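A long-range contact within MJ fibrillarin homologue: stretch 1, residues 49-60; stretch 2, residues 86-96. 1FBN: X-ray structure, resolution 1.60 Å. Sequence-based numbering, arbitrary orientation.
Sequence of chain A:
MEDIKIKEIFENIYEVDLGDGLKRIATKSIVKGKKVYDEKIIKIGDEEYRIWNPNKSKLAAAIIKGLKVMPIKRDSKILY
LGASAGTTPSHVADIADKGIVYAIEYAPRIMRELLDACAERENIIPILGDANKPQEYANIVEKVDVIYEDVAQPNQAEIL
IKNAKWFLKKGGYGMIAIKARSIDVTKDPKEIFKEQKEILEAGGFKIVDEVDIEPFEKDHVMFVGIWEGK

Stretch 1, residues 49-60: YRIWNPNKSKLA
Stretch 2 (86-96) GTTPSHVADIA

How do the two stretches lie against each other? Stretch 1 is already in a strand at Tyr49, passes through a loop and starts a helix at Lys58; stretch 2 is a helix from Thr87 to Ile95. Strand and helix run roughly antiparallel, at 149°, with axes 10.7 Å apart at closest approach. The register is given by two CA pairs: Trp52 CA lies 7.4 Å from His91 CA, and Ser57 CA lies 5.6 Å from Thr88 CA. Together the stretches bury 554 Å².

What does Arg50 do from the strand? With phi/psi of -91/117 its CA-to-CB bond points toward the helix, whereas those of Tyr49 and Ile51 point away. Its chi1 to chi3 are m, t, m, with chi4 at 133°, and the side chain, bent at chi1 and chi3, brings a flat cation to the helix. Arg50 NE and NH2 both donate to Asp94 OD2 (chi1 m, chi2 -11°), at 3.1 and 3.0 Å, forming a salt bridge at the guanidinium edge. Arg50 NH2 and NH1 also donate to Ser90 OG, at 3.0 and 3.3 Å. Ser90 (chi1 p) can accept them while its own OG donates to Thr87 O at 2.7 Å. Ser90 and Asp94 are one helical turn apart, so a single guanidinium reaches both.

How is His91 held? Its ring (chi1 -77°, chi2 102°) is sandwiched, and flat partners allow close stacking. The Arg50 guanidinium lies flat on one face, centres 3.8 Å apart and planes at 16°. On the opposite face is Trp52, chi1 t and chi2 -6°: its five-membered ring stacks on the imidazole with centroids 3.7 Å apart and planes at 12°, bringing Trp52 CD1 to 3.3 Å from His91 ND1. His91 ND1 makes a weak bond to Thr87 O at 3.4 Å; His91 NE2 is buried without a partner. The far end of the indole reaches Ile95 (chi1 m, chi2 t), with Trp52 CH2 3.8 Å from Ile95 CD1.

What closes the contact after the loop? Lys56 touches the start of the helix, Lys56 O 3.5 Å from Thr87 CG2 (chi1 m), while its side chain ends away. Ser57, phi/psi -138/118 and chi1 t, shares a hydrogen bond with Thr88 (chi1 m), Ser57 OG to Thr88 OG1 at 2.7 Å. Ser57 OG also accepts weak bonds from Trp52 NE1 at 2.9 Å and from Ala60 N at 3.5 Å, the latter capping the new helix. Leu59 (t, p) points toward stretch 2 and adds apolar packing: Leu59 CB is 4.1 Å from the Thr88 methyl, CG2, and Leu59 CD2 is 4.0 Å from Val92 CG2 (chi1 t).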

# COMPACT_ATOMS: atom_id res chain seq x y z
N TYR A 49 1.70 19.27 -1.30
CA TYR A 49 1.72 18.02 -2.04
C TYR A 49 3.05 17.32 -1.80
O TYR A 49 4.11 17.87 -2.09
CB TYR A 49 1.51 18.26 -3.53
CG TYR A 49 0.14 18.82 -3.86
CD1 TYR A 49 -0.09 20.19 -3.88
CD2 TYR A 49 -0.93 17.97 -4.15
CE1 TYR A 49 -1.35 20.71 -4.17
CE2 TYR A 49 -2.19 18.47 -4.44
CZ TYR A 49 -2.40 19.85 -4.45
OH TYR A 49 -3.64 20.35 -4.76
N ARG A 50 2.99 16.13 -1.21
CA ARG A 50 4.19 15.36 -0.90
C ARG A 50 4.56 14.43 -2.05
O ARG A 50 3.80 13.53 -2.40
CB ARG A 50 3.99 14.52 0.37
CG ARG A 50 3.70 15.32 1.61
CD ARG A 50 4.00 14.49 2.85
NE ARG A 50 3.13 13.33 2.94
CZ ARG A 50 3.54 12.09 3.20
NH1 ARG A 50 4.82 11.81 3.40
NH2 ARG A 50 2.64 11.12 3.25
N ILE A 51 5.74 14.66 -2.63
CA ILE A 51 6.22 13.83 -3.73
C ILE A 51 6.39 12.40 -3.21
O ILE A 51 7.15 12.15 -2.28
CB ILE A 51 7.55 14.37 -4.31
CG1 ILE A 51 7.33 15.76 -4.91
CG2 ILE A 51 8.12 13.41 -5.34
CD1 ILE A 51 6.26 15.84 -5.99
N TRP A 52 5.63 11.49 -3.81
CA TRP A 52 5.61 10.07 -3.45
C TRP A 52 6.69 9.29 -4.21
O TRP A 52 6.48 8.85 -5.34
CB TRP A 52 4.21 9.54 -3.79
CG TRP A 52 3.80 8.27 -3.11
CD1 TRP A 52 4.55 7.46 -2.31
CD2 TRP A 52 2.51 7.65 -3.21
NE1 TRP A 52 3.81 6.37 -1.90
CE2 TRP A 52 2.55 6.47 -2.44
CE3 TRP A 52 1.32 7.99 -3.87
CZ2 TRP A 52 1.45 5.61 -2.31
CZ3 TRP A 52 0.22 7.14 -3.75
CH2 TRP A 52 0.29 5.96 -2.97
N ASN A 53 7.84 9.11 -3.56
CA ASN A 53 8.99 8.43 -4.15
C ASN A 53 8.81 6.92 -4.40
O ASN A 53 8.71 6.14 -3.45
CB ASN A 53 10.22 8.68 -3.27
CG ASN A 53 11.54 8.33 -3.96
OD1 ASN A 53 11.58 7.61 -4.96
ND2 ASN A 53 12.64 8.84 -3.41
N PRO A 54 8.81 6.49 -5.68
CA PRO A 54 8.65 5.08 -6.06
C PRO A 54 9.83 4.21 -5.63
O PRO A 54 9.71 2.99 -5.55
CB PRO A 54 8.53 5.15 -7.58
CG PRO A 54 9.31 6.37 -7.93
CD PRO A 54 8.87 7.34 -6.88
N ASN A 55 10.98 4.84 -5.38
CA ASN A 55 12.17 4.12 -4.93
C ASN A 55 12.07 3.80 -3.44
O ASN A 55 12.82 2.97 -2.92
CB ASN A 55 13.42 4.96 -5.18
CG ASN A 55 13.69 5.19 -6.65
OD1 ASN A 55 14.10 4.28 -7.36
ND2 ASN A 55 13.47 6.42 -7.10
N LYS A 56 11.15 4.48 -2.76
CA LYS A 56 10.94 4.30 -1.32
C LYS A 56 9.58 3.70 -0.97
O LYS A 56 9.36 3.29 0.17
CB LYS A 56 11.14 5.63 -0.59
CG LYS A 56 12.60 5.93 -0.22
CD LYS A 56 13.52 5.87 -1.43
CE LYS A 56 14.97 5.58 -1.04
NZ LYS A 56 15.84 5.29 -2.23
N SER A 57 8.68 3.63 -1.94
CA SER A 57 7.34 3.10 -1.73
C SER A 57 6.90 2.20 -2.89
O SER A 57 6.78 2.65 -4.03
CB SER A 57 6.34 4.25 -1.56
OG SER A 57 5.01 3.78 -1.46
N LYS A 58 6.64 0.93 -2.58
CA LYS A 58 6.22 -0.04 -3.59
C LYS A 58 4.88 0.32 -4.24
O LYS A 58 4.63 -0.01 -5.40
CB LYS A 58 6.15 -1.45 -2.99
CG LYS A 58 7.49 -1.99 -2.51
CD LYS A 58 7.36 -3.43 -2.03
CE LYS A 58 8.62 -3.89 -1.31
NZ LYS A 58 8.84 -3.08 -0.07
N LEU A 59 4.00 0.99 -3.48
CA LEU A 59 2.70 1.40 -4.00
C LEU A 59 2.91 2.52 -5.03
O LEU A 59 2.27 2.51 -6.09
CB LEU A 59 1.78 1.85 -2.86
CG LEU A 59 0.35 2.23 -3.23
CD1 LEU A 59 -0.28 1.15 -4.10
CD2 LEU A 59 -0.46 2.46 -1.97
N ALA A 60 3.81 3.45 -4.73
CA ALA A 60 4.12 4.53 -5.67
C ALA A 60 4.75 3.93 -6.93
O ALA A 60 4.44 4.35 -8.04
CB ALA A 60 5.08 5.53 -5.04
N GLY A 86 7.07 4.08 8.02
CA GLY A 86 6.08 5.13 7.86
C GLY A 86 5.87 5.69 6.46
O GLY A 86 4.89 6.39 6.23
N THR A 87 6.76 5.35 5.52
CA THR A 87 6.68 5.85 4.14
C THR A 87 5.34 5.65 3.45
O THR A 87 4.59 6.60 3.26
CB THR A 87 7.81 5.27 3.26
OG1 THR A 87 9.08 5.57 3.84
CG2 THR A 87 7.76 5.86 1.86
N THR A 88 5.03 4.41 3.07
CA THR A 88 3.76 4.14 2.40
C THR A 88 2.55 4.47 3.28
O THR A 88 1.60 5.09 2.80
CB THR A 88 3.69 2.70 1.86
OG1 THR A 88 4.78 2.48 0.95
CG2 THR A 88 2.38 2.46 1.11
N PRO A 89 2.57 4.09 4.57
CA PRO A 89 1.44 4.40 5.44
C PRO A 89 1.10 5.89 5.50
O PRO A 89 -0.06 6.26 5.58
CB PRO A 89 1.90 3.87 6.80
CG PRO A 89 2.68 2.66 6.42
CD PRO A 89 3.51 3.18 5.26
N SER A 90 2.11 6.75 5.44
CA SER A 90 1.84 8.19 5.50
C SER A 90 1.07 8.67 4.27
O SER A 90 0.14 9.48 4.39
CB SER A 90 3.14 8.99 5.67
OG SER A 90 4.00 8.85 4.56
N HIS A 91 1.43 8.16 3.09
CA HIS A 91 0.75 8.53 1.85
C HIS A 91 -0.64 7.94 1.76
O HIS A 91 -1.55 8.58 1.23
CB HIS A 91 1.59 8.13 0.63
CG HIS A 91 2.75 9.05 0.37
ND1 HIS A 91 4.05 8.73 0.71
CD2 HIS A 91 2.80 10.27 -0.21
CE1 HIS A 91 4.85 9.72 0.36
NE2 HIS A 91 4.12 10.67 -0.21
N VAL A 92 -0.81 6.72 2.25
CA VAL A 92 -2.12 6.07 2.24
C VAL A 92 -3.07 6.86 3.14
O VAL A 92 -4.25 7.00 2.83
CB VAL A 92 -2.03 4.59 2.70
CG1 VAL A 92 -3.43 4.01 2.89
CG2 VAL A 92 -1.26 3.76 1.68
N ALA A 93 -2.54 7.39 4.24
CA ALA A 93 -3.31 8.19 5.20
C ALA A 93 -3.74 9.51 4.56
O ALA A 93 -4.81 10.04 4.87
CB ALA A 93 -2.50 8.44 6.45
N ASP A 94 -2.90 10.05 3.69
CA ASP A 94 -3.21 11.29 2.98
C ASP A 94 -4.39 11.05 2.04
O ASP A 94 -5.30 11.86 1.96
CB ASP A 94 -2.01 11.75 2.14
CG ASP A 94 -0.92 12.39 2.96
OD1 ASP A 94 -1.14 12.69 4.15
OD2 ASP A 94 0.17 12.62 2.40
N ILE A 95 -4.34 9.92 1.32
CA ILE A 95 -5.39 9.55 0.38
C ILE A 95 -6.72 9.33 1.10
O ILE A 95 -7.72 9.96 0.79
CB ILE A 95 -5.01 8.26 -0.39
CG1 ILE A 95 -3.70 8.46 -1.14
CG2 ILE A 95 -6.12 7.87 -1.37
CD1 ILE A 95 -3.03 7.18 -1.57
N ALA A 96 -6.70 8.42 2.07
CA ALA A 96 -7.89 8.10 2.85
C ALA A 96 -8.04 9.04 4.05
O ALA A 96 -8.11 8.61 5.21
CB ALA A 96 -7.84 6.66 3.30